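Local coordinates for superantigen-like protein SSL10 (Staphylococcus aureus subsp. aureus, PDB 6LWT) that probably blocks classical-pathway complement activation by binding the Fc region of human IgG, and probably inhibits plasma clotting through binding of prothrombin, at residues Y19-G24 and R175-F180; K142-I145 and G149-K152; D72-Q77 and L136-R141. All blocks are in the same frame, centred on the assembly; numbering follows the deposited sequence.

Contact 1: residues Y19-G24 and R175-F180; sequences YRYYTG and RSKLKF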
# COMPACT_ATOMS: atom_id res chain seq x y z
N TYR A 19 9.37 -9.64 -5.01
CA TYR A 19 9.64 -10.22 -3.70
C TYR A 19 10.45 -9.26 -2.83
O TYR A 19 10.12 -9.02 -1.66
CB TYR A 19 10.39 -11.56 -3.87
CG TYR A 19 10.87 -12.10 -2.56
CD1 TYR A 19 9.96 -12.55 -1.61
CD2 TYR A 19 12.23 -12.15 -2.25
CE1 TYR A 19 10.38 -13.02 -0.38
CE2 TYR A 19 12.67 -12.62 -1.02
CZ TYR A 19 11.74 -13.05 -0.09
OH TYR A 19 12.15 -13.53 1.14
N ARG A 20 11.51 -8.71 -3.41
CA ARG A 20 12.36 -7.79 -2.68
C ARG A 20 11.61 -6.50 -2.32
O ARG A 20 11.68 -6.07 -1.18
CB ARG A 20 13.67 -7.49 -3.45
CG ARG A 20 14.62 -8.69 -3.62
CD ARG A 20 14.86 -9.53 -2.35
NE ARG A 20 15.44 -8.79 -1.22
CZ ARG A 20 16.74 -8.56 -1.03
NH1 ARG A 20 17.68 -8.99 -1.88
NH2 ARG A 20 17.13 -7.87 0.04
N TYR A 21 10.86 -5.94 -3.26
CA TYR A 21 10.15 -4.68 -3.00
C TYR A 21 9.14 -4.81 -1.87
O TYR A 21 9.11 -4.00 -0.95
CB TYR A 21 9.46 -4.16 -4.25
CG TYR A 21 8.76 -2.84 -4.02
CD1 TYR A 21 9.48 -1.64 -3.98
CD2 TYR A 21 7.38 -2.79 -3.80
CE1 TYR A 21 8.83 -0.43 -3.75
CE2 TYR A 21 6.73 -1.58 -3.57
CZ TYR A 21 7.45 -0.40 -3.57
OH TYR A 21 6.80 0.80 -3.35
N TYR A 22 8.34 -5.87 -1.94
CA TYR A 22 7.24 -6.09 -1.01
C TYR A 22 7.64 -6.78 0.30
O TYR A 22 6.79 -7.01 1.15
CB TYR A 22 6.08 -6.82 -1.73
CG TYR A 22 5.29 -5.91 -2.63
CD1 TYR A 22 4.45 -4.93 -2.07
CD2 TYR A 22 5.36 -6.00 -4.03
CE1 TYR A 22 3.73 -4.07 -2.87
CE2 TYR A 22 4.64 -5.13 -4.85
CZ TYR A 22 3.82 -4.17 -4.26
OH TYR A 22 3.06 -3.32 -5.02
N THR A 23 8.94 -7.06 0.49
CA THR A 23 9.48 -7.44 1.81
C THR A 23 10.58 -6.45 2.26
O THR A 23 11.41 -6.78 3.10
CB THR A 23 10.07 -8.86 1.79
OG1 THR A 23 11.07 -8.96 0.77
CG2 THR A 23 8.98 -9.88 1.50
N GLY A 24 10.57 -5.23 1.72
CA GLY A 24 11.61 -4.22 1.99
C GLY A 24 11.36 -3.41 3.25
O GLY A 24 10.57 -3.80 4.11
N ARG A 175 1.19 -9.31 -10.88
CA ARG A 175 2.31 -9.45 -11.81
C ARG A 175 3.19 -8.19 -11.93
O ARG A 175 4.26 -8.26 -12.51
CB ARG A 175 1.83 -9.84 -13.19
CG ARG A 175 1.00 -11.12 -13.24
CD ARG A 175 0.40 -11.33 -14.63
NE ARG A 175 -0.49 -10.22 -14.98
CZ ARG A 175 -1.07 -10.06 -16.18
NH1 ARG A 175 -0.87 -10.95 -17.15
NH2 ARG A 175 -1.84 -9.01 -16.39
N SER A 176 2.74 -7.06 -11.41
CA SER A 176 3.60 -5.88 -11.35
C SER A 176 3.44 -5.08 -10.08
O SER A 176 2.50 -5.28 -9.28
CB SER A 176 3.34 -5.00 -12.57
OG SER A 176 1.98 -4.73 -12.70
N LYS A 177 4.36 -4.14 -9.91
CA LYS A 177 4.31 -3.23 -8.77
C LYS A 177 3.12 -2.31 -8.93
O LYS A 177 2.75 -1.95 -10.04
CB LYS A 177 5.60 -2.40 -8.66
CG LYS A 177 5.85 -1.87 -7.26
CD LYS A 177 6.70 -0.59 -7.19
CE LYS A 177 8.18 -0.84 -7.32
NZ LYS A 177 8.96 0.42 -7.10
N LEU A 178 2.49 -1.91 -7.82
CA LEU A 178 1.48 -0.85 -7.90
C LEU A 178 2.15 0.39 -8.51
O LEU A 178 3.27 0.70 -8.17
CB LEU A 178 0.94 -0.48 -6.52
CG LEU A 178 -0.18 0.56 -6.46
CD1 LEU A 178 -1.45 0.04 -7.12
CD2 LEU A 178 -0.47 0.93 -5.02
N LYS A 179 1.46 1.06 -9.43
CA LYS A 179 2.02 2.28 -10.02
C LYS A 179 2.04 3.44 -9.07
O LYS A 179 1.12 3.60 -8.25
CB LYS A 179 1.28 2.65 -11.30
CG LYS A 179 1.55 1.60 -12.38
CD LYS A 179 1.34 2.16 -13.75
CE LYS A 179 1.68 1.12 -14.81
NZ LYS A 179 0.91 1.42 -16.03
N PHE A 180 3.07 4.29 -9.23
CA PHE A 180 3.23 5.46 -8.36
C PHE A 180 1.99 6.35 -8.37
O PHE A 180 1.57 6.83 -7.32
CB PHE A 180 4.46 6.32 -8.76
CG PHE A 180 5.81 5.72 -8.38
CD1 PHE A 180 5.94 4.57 -7.61
CD2 PHE A 180 6.98 6.40 -8.77
CE1 PHE A 180 7.19 4.08 -7.27
CE2 PHE A 180 8.23 5.91 -8.42
CZ PHE A 180 8.34 4.75 -7.67
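Lys-177 lays its aliphatic chain across one face of the Tyr-21 ring, the two side chains crossing at about a right angle. CE of Lys-177 sits over the ring centre of Tyr-21, 3.6 Å from the centroid and 11° off the normal, a well-centred CH-pi contact. A bend at chi3 (-80°) keeps the ammonium group above the same face, toward the CE1 side: NZ of Lys-177 lies 4.0 Å from the Tyr-21 centroid and 3.5 Å from CE1 of Tyr-21, which makes an off-centre cation-pi interaction. Next to it the hydroxyl of Tyr-22 accepts the backbone N-H of Leu-178, with 3.2 Å from Leu-178 N to Tyr-22 OH and an almost straight N-H...O angle of 177°. The donor lies near the plane of the Tyr-22 ring, at its edge. The Tyr-21 ring turns an edge to its neighbour: its CD2 stands 3.6 Å above the plane of the Tyr-22 ring, over its centre. In the two-domain fold of staphylococcal superantigen-like proteins, this joins the N-terminal helix 14-22 to the loop that follows strand 169-173 of the beta-grasp domain. The second shell fixes the polar ends. Glu-78 forms a salt bridge with Lys-177 NZ through OE1 and a hydrogen bond with Tyr-21 OH through OE2, while Tyr-22 OH is also hydrogen-bonded to OD2 of Asp-137 on helix 133-148.

Contact 2: residues K142-I145 and G149-K152; sequences KHLI and GLYK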
# COMPACT_ATOMS: atom_id res chain seq x y z
N LYS A 142 2.41 -8.42 1.40
CA LYS A 142 3.26 -9.00 2.44
C LYS A 142 2.59 -10.17 3.14
O LYS A 142 3.24 -11.21 3.39
CB LYS A 142 3.67 -7.94 3.46
CG LYS A 142 4.80 -8.40 4.39
CD LYS A 142 5.22 -7.28 5.33
CE LYS A 142 4.23 -7.14 6.48
NZ LYS A 142 4.74 -6.26 7.58
N HIS A 143 1.31 -10.01 3.45
CA HIS A 143 0.47 -11.11 3.96
C HIS A 143 0.48 -12.34 3.05
O HIS A 143 0.69 -13.46 3.53
CB HIS A 143 -0.97 -10.61 4.20
CG HIS A 143 -1.89 -11.63 4.77
ND1 HIS A 143 -2.82 -12.31 4.01
CD2 HIS A 143 -2.03 -12.11 6.04
CE1 HIS A 143 -3.48 -13.16 4.77
NE2 HIS A 143 -3.03 -13.06 6.01
N LEU A 144 0.32 -12.13 1.75
CA LEU A 144 0.30 -13.23 0.80
C LEU A 144 1.69 -13.84 0.62
O LEU A 144 1.80 -15.05 0.40
CB LEU A 144 -0.25 -12.80 -0.54
CG LEU A 144 -1.69 -12.27 -0.57
CD1 LEU A 144 -1.97 -11.71 -1.95
CD2 LEU A 144 -2.70 -13.34 -0.20
N ILE A 145 2.73 -13.02 0.72
CA ILE A 145 4.12 -13.52 0.66
C ILE A 145 4.38 -14.43 1.85
O ILE A 145 4.82 -15.58 1.68
CB ILE A 145 5.15 -12.36 0.64
CG1 ILE A 145 5.10 -11.63 -0.71
CG2 ILE A 145 6.57 -12.91 0.87
CD1 ILE A 145 5.68 -10.24 -0.70
N GLY A 149 3.36 -17.79 0.22
CA GLY A 149 4.58 -17.86 -0.60
C GLY A 149 4.53 -17.06 -1.88
O GLY A 149 5.32 -17.34 -2.81
N LEU A 150 3.64 -16.05 -1.97
CA LEU A 150 3.59 -15.23 -3.17
C LEU A 150 4.99 -14.70 -3.49
O LEU A 150 5.67 -14.21 -2.60
CB LEU A 150 2.66 -14.03 -2.99
CG LEU A 150 2.56 -13.03 -4.14
CD1 LEU A 150 1.86 -13.61 -5.35
CD2 LEU A 150 1.82 -11.79 -3.64
N TYR A 151 5.39 -14.82 -4.76
CA TYR A 151 6.72 -14.41 -5.28
C TYR A 151 7.91 -15.22 -4.74
O TYR A 151 9.05 -14.97 -5.13
CB TYR A 151 7.02 -12.93 -5.02
CG TYR A 151 5.95 -11.92 -5.38
CD1 TYR A 151 5.24 -12.03 -6.56
CD2 TYR A 151 5.70 -10.82 -4.56
CE1 TYR A 151 4.29 -11.08 -6.91
CE2 TYR A 151 4.75 -9.86 -4.90
CZ TYR A 151 4.05 -10.00 -6.09
OH TYR A 151 3.11 -9.07 -6.47
N LYS A 152 7.67 -16.16 -3.83
CA LYS A 152 8.73 -16.91 -3.16
C LYS A 152 8.67 -18.34 -3.65
O LYS A 152 9.62 -18.84 -4.21
CB LYS A 152 8.57 -16.83 -1.64
CG LYS A 152 9.83 -17.17 -0.86
CD LYS A 152 9.52 -17.48 0.60
CE LYS A 152 10.78 -17.77 1.39
NZ LYS A 152 11.49 -16.52 1.78
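Leu-144 and Ile-145 meet Leu-150 and Tyr-151 at the C-terminus of helix 133-148, the long helix of the beta-grasp domain. Gly-149 ends the helix with a positive phi and opens a type II beta turn, residues 149-152, in which Lys-152 N bonds to Gly-149 O. The side chains form two oblique crossings. In the first, CD2 of Leu-150 comes to rest 3.9 Å from CB of Leu-144, so the leucine branch touches the base of its partner more closely than the tip. In the second, CD1 of Ile-145 meets CD2 of Tyr-151 at 3.9 Å. CG1 of Ile-145 stands anti to the carbonyl carbon, chi1 -71°, which directs this branch at the loop; CG1 thereby also approaches Leu-150 O to 3.2 Å. The Tyr-151 ring is backed by its own neighbour, for CG of Leu-150 stands 3.6 Å above the ring plane, over its centre. Its far end is held by hydrogen bonds of the hydroxyl to Leu-174 O and Arg-141 NH2. Two backbone hydrogen bonds tie the loop to the helix end: Gly-149 N to Ile-145 O is weak, whereas Leu-150 N bonds to Leu-144 O at 3.2 Å, from above the carbonyl plane, 41° out of it.

Contact 3: residues D72-Q77 and L136-R141; sequences DVFFVQ and LDYKLR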
# COMPACT_ATOMS: atom_id res chain seq x y z
N ASP A 72 -0.19 11.37 8.65
CA ASP A 72 0.02 9.96 8.82
C ASP A 72 0.72 9.53 7.53
O ASP A 72 0.19 9.76 6.47
CB ASP A 72 -1.33 9.28 8.96
CG ASP A 72 -1.22 7.79 9.13
OD1 ASP A 72 -0.66 7.39 10.16
OD2 ASP A 72 -1.72 7.02 8.27
N VAL A 73 1.90 8.93 7.65
CA VAL A 73 2.72 8.54 6.49
C VAL A 73 3.04 7.05 6.56
O VAL A 73 3.57 6.56 7.57
CB VAL A 73 4.03 9.36 6.41
CG1 VAL A 73 4.84 8.99 5.17
CG2 VAL A 73 3.71 10.85 6.35
N PHE A 74 2.69 6.33 5.49
CA PHE A 74 3.12 4.94 5.31
C PHE A 74 4.30 4.96 4.35
O PHE A 74 4.14 5.14 3.14
CB PHE A 74 2.02 4.03 4.78
CG PHE A 74 2.46 2.59 4.67
CD1 PHE A 74 2.65 1.84 5.82
CD2 PHE A 74 2.68 2.00 3.44
CE1 PHE A 74 3.05 0.50 5.74
CE2 PHE A 74 3.09 0.67 3.36
CZ PHE A 74 3.28 -0.08 4.50
N PHE A 75 5.48 4.78 4.93
CA PHE A 75 6.74 4.85 4.18
C PHE A 75 7.09 3.48 3.62
O PHE A 75 7.05 2.49 4.36
CB PHE A 75 7.84 5.34 5.13
CG PHE A 75 9.24 5.17 4.61
CD1 PHE A 75 9.94 3.97 4.83
CD2 PHE A 75 9.87 6.19 3.92
CE1 PHE A 75 11.24 3.81 4.34
CE2 PHE A 75 11.16 6.04 3.44
CZ PHE A 75 11.84 4.85 3.64
N VAL A 76 7.43 3.44 2.33
CA VAL A 76 8.04 2.27 1.70
C VAL A 76 9.29 2.76 0.96
O VAL A 76 9.21 3.66 0.13
CB VAL A 76 7.07 1.57 0.72
CG1 VAL A 76 7.74 0.43 -0.04
CG2 VAL A 76 5.84 1.07 1.48
N GLN A 77 10.44 2.17 1.25
CA GLN A 77 11.68 2.61 0.61
C GLN A 77 11.71 2.31 -0.89
O GLN A 77 11.66 1.15 -1.30
CB GLN A 77 12.91 1.99 1.27
CG GLN A 77 14.20 2.64 0.77
CD GLN A 77 15.45 2.23 1.52
OE1 GLN A 77 16.46 1.89 0.91
NE2 GLN A 77 15.40 2.30 2.83
N LEU A 136 -2.57 -0.50 1.79
CA LEU A 136 -3.40 -1.69 1.67
C LEU A 136 -2.77 -2.68 0.69
O LEU A 136 -2.61 -3.86 1.00
CB LEU A 136 -4.82 -1.33 1.27
CG LEU A 136 -5.85 -2.47 1.34
CD1 LEU A 136 -5.80 -3.24 2.65
CD2 LEU A 136 -7.23 -1.88 1.11
N ASP A 137 -2.34 -2.17 -0.46
CA ASP A 137 -1.62 -2.98 -1.45
C ASP A 137 -0.41 -3.66 -0.82
O ASP A 137 -0.27 -4.89 -0.90
CB ASP A 137 -1.19 -2.11 -2.63
CG ASP A 137 -0.27 -2.83 -3.60
OD1 ASP A 137 -0.73 -3.75 -4.32
OD2 ASP A 137 0.93 -2.46 -3.65
N TYR A 138 0.45 -2.86 -0.21
CA TYR A 138 1.68 -3.38 0.38
C TYR A 138 1.43 -4.45 1.45
O TYR A 138 2.02 -5.52 1.40
CB TYR A 138 2.52 -2.26 0.98
CG TYR A 138 3.92 -2.72 1.32
CD1 TYR A 138 4.19 -3.40 2.52
CD2 TYR A 138 4.97 -2.51 0.44
CE1 TYR A 138 5.47 -3.83 2.82
CE2 TYR A 138 6.26 -2.94 0.74
CZ TYR A 138 6.50 -3.59 1.92
OH TYR A 138 7.78 -4.01 2.19
N LYS A 139 0.56 -4.13 2.40
CA LYS A 139 0.33 -5.05 3.50
C LYS A 139 -0.39 -6.32 3.04
O LYS A 139 -0.11 -7.39 3.58
CB LYS A 139 -0.44 -4.39 4.62
CG LYS A 139 0.41 -3.40 5.39
CD LYS A 139 -0.37 -2.81 6.53
CE LYS A 139 0.56 -2.07 7.47
NZ LYS A 139 -0.19 -1.55 8.63
N LEU A 140 -1.31 -6.20 2.09
CA LEU A 140 -1.94 -7.38 1.50
C LEU A 140 -0.89 -8.28 0.81
O LEU A 140 -0.90 -9.50 1.00
CB LEU A 140 -3.07 -7.01 0.54
CG LEU A 140 -4.38 -6.59 1.22
CD1 LEU A 140 -5.34 -5.96 0.22
CD2 LEU A 140 -5.02 -7.80 1.91
N ARG A 141 0.03 -7.69 0.05
CA ARG A 141 1.04 -8.51 -0.60
C ARG A 141 1.99 -9.16 0.38
O ARG A 141 2.31 -10.34 0.22
CB ARG A 141 1.81 -7.75 -1.68
CG ARG A 141 0.88 -7.28 -2.78
CD ARG A 141 1.64 -6.93 -4.04
NE ARG A 141 0.93 -5.93 -4.86
CZ ARG A 141 1.11 -5.75 -6.17
NH1 ARG A 141 0.46 -4.77 -6.78
NH2 ARG A 141 1.96 -6.51 -6.87
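Phe-74 on strand 71-76 turns the edge of its ring toward the face of Tyr-138 on helix 133-148. The centroids are 5.8 Å apart and the planes meet at 63°, which defines an offset edge-to-face pair. Both aromatic side chains use the same first torsion, with CG opposite the backbone N: chi1 is -177° in Phe-74 and -168° in Tyr-138. Each ring is thus carried into the interface between strand and helix; the axes of strand segment 72-76 and helix segment 136-141 come within 10.6 Å. CE2 of Phe-74 reaches 3.8 Å from CB of Tyr-138, and CZ of Phe-74 lies 4.0 Å from CD1 of Tyr-138. Val-76, two residues along the strand, comes from the same side of the tyrosine ring as Phe-74: CG1, oblique to the ring, is 3.8 Å from CE2 of Tyr-138, while CG2 makes an off-centre CH-pi contact 4.3 Å from the Tyr-138 centroid. The ring of Tyr-22 meets Tyr-138 from the other side. Lys-139, extended beyond CG, passes the Phe-74 ring with CE 4.0 Å from CE1 of Phe-74, and carries NZ onward to salt bridges with Glu-28 and Glu-135.

The strand belongs to the OB-fold domain and the helix to the beta-grasp domain, so these residues form part of the interdomain core. Behind the apolar face, within the helix, Arg-141 grips Asp-137 side-on: NE and NH1 both bond to OD1 of Asp-137, with NE at 2.8 Å, and OD1 lies in the guanidinium plane. Through Phe-74, Val-76 and Tyr-138 the strand and helix cohere by dispersion and ring electrostatics, while the mutual pairing of Asp-137 and Arg-141 probably lessens the cost of burying these two charges.

In the fold
Contacts 1 and 3 both join the OB-fold domain to the beta-grasp domain, with contact 3 nested within the chain loop closed by contact 1; contact 2 is local to the beta-grasp domain. Burial does not simply follow distance from the centre of the chain: the centre of contact 3 lies about 4 Å from it and is apolar, that of contact 1, about 9 Å from it and partly buried, mixes cation-pi with a hydrogen bond, and that of contact 2, about 14 Å from it yet buried, depends on backbone bonds and aliphatic packing. Contact 1 touches both others, through Tyr-22 against Ile-145 and Ser-176 O hydrogen-bonded to Arg-141 NH2, so helix 133-148, part of contacts 2 and 3, also packs against contact 1.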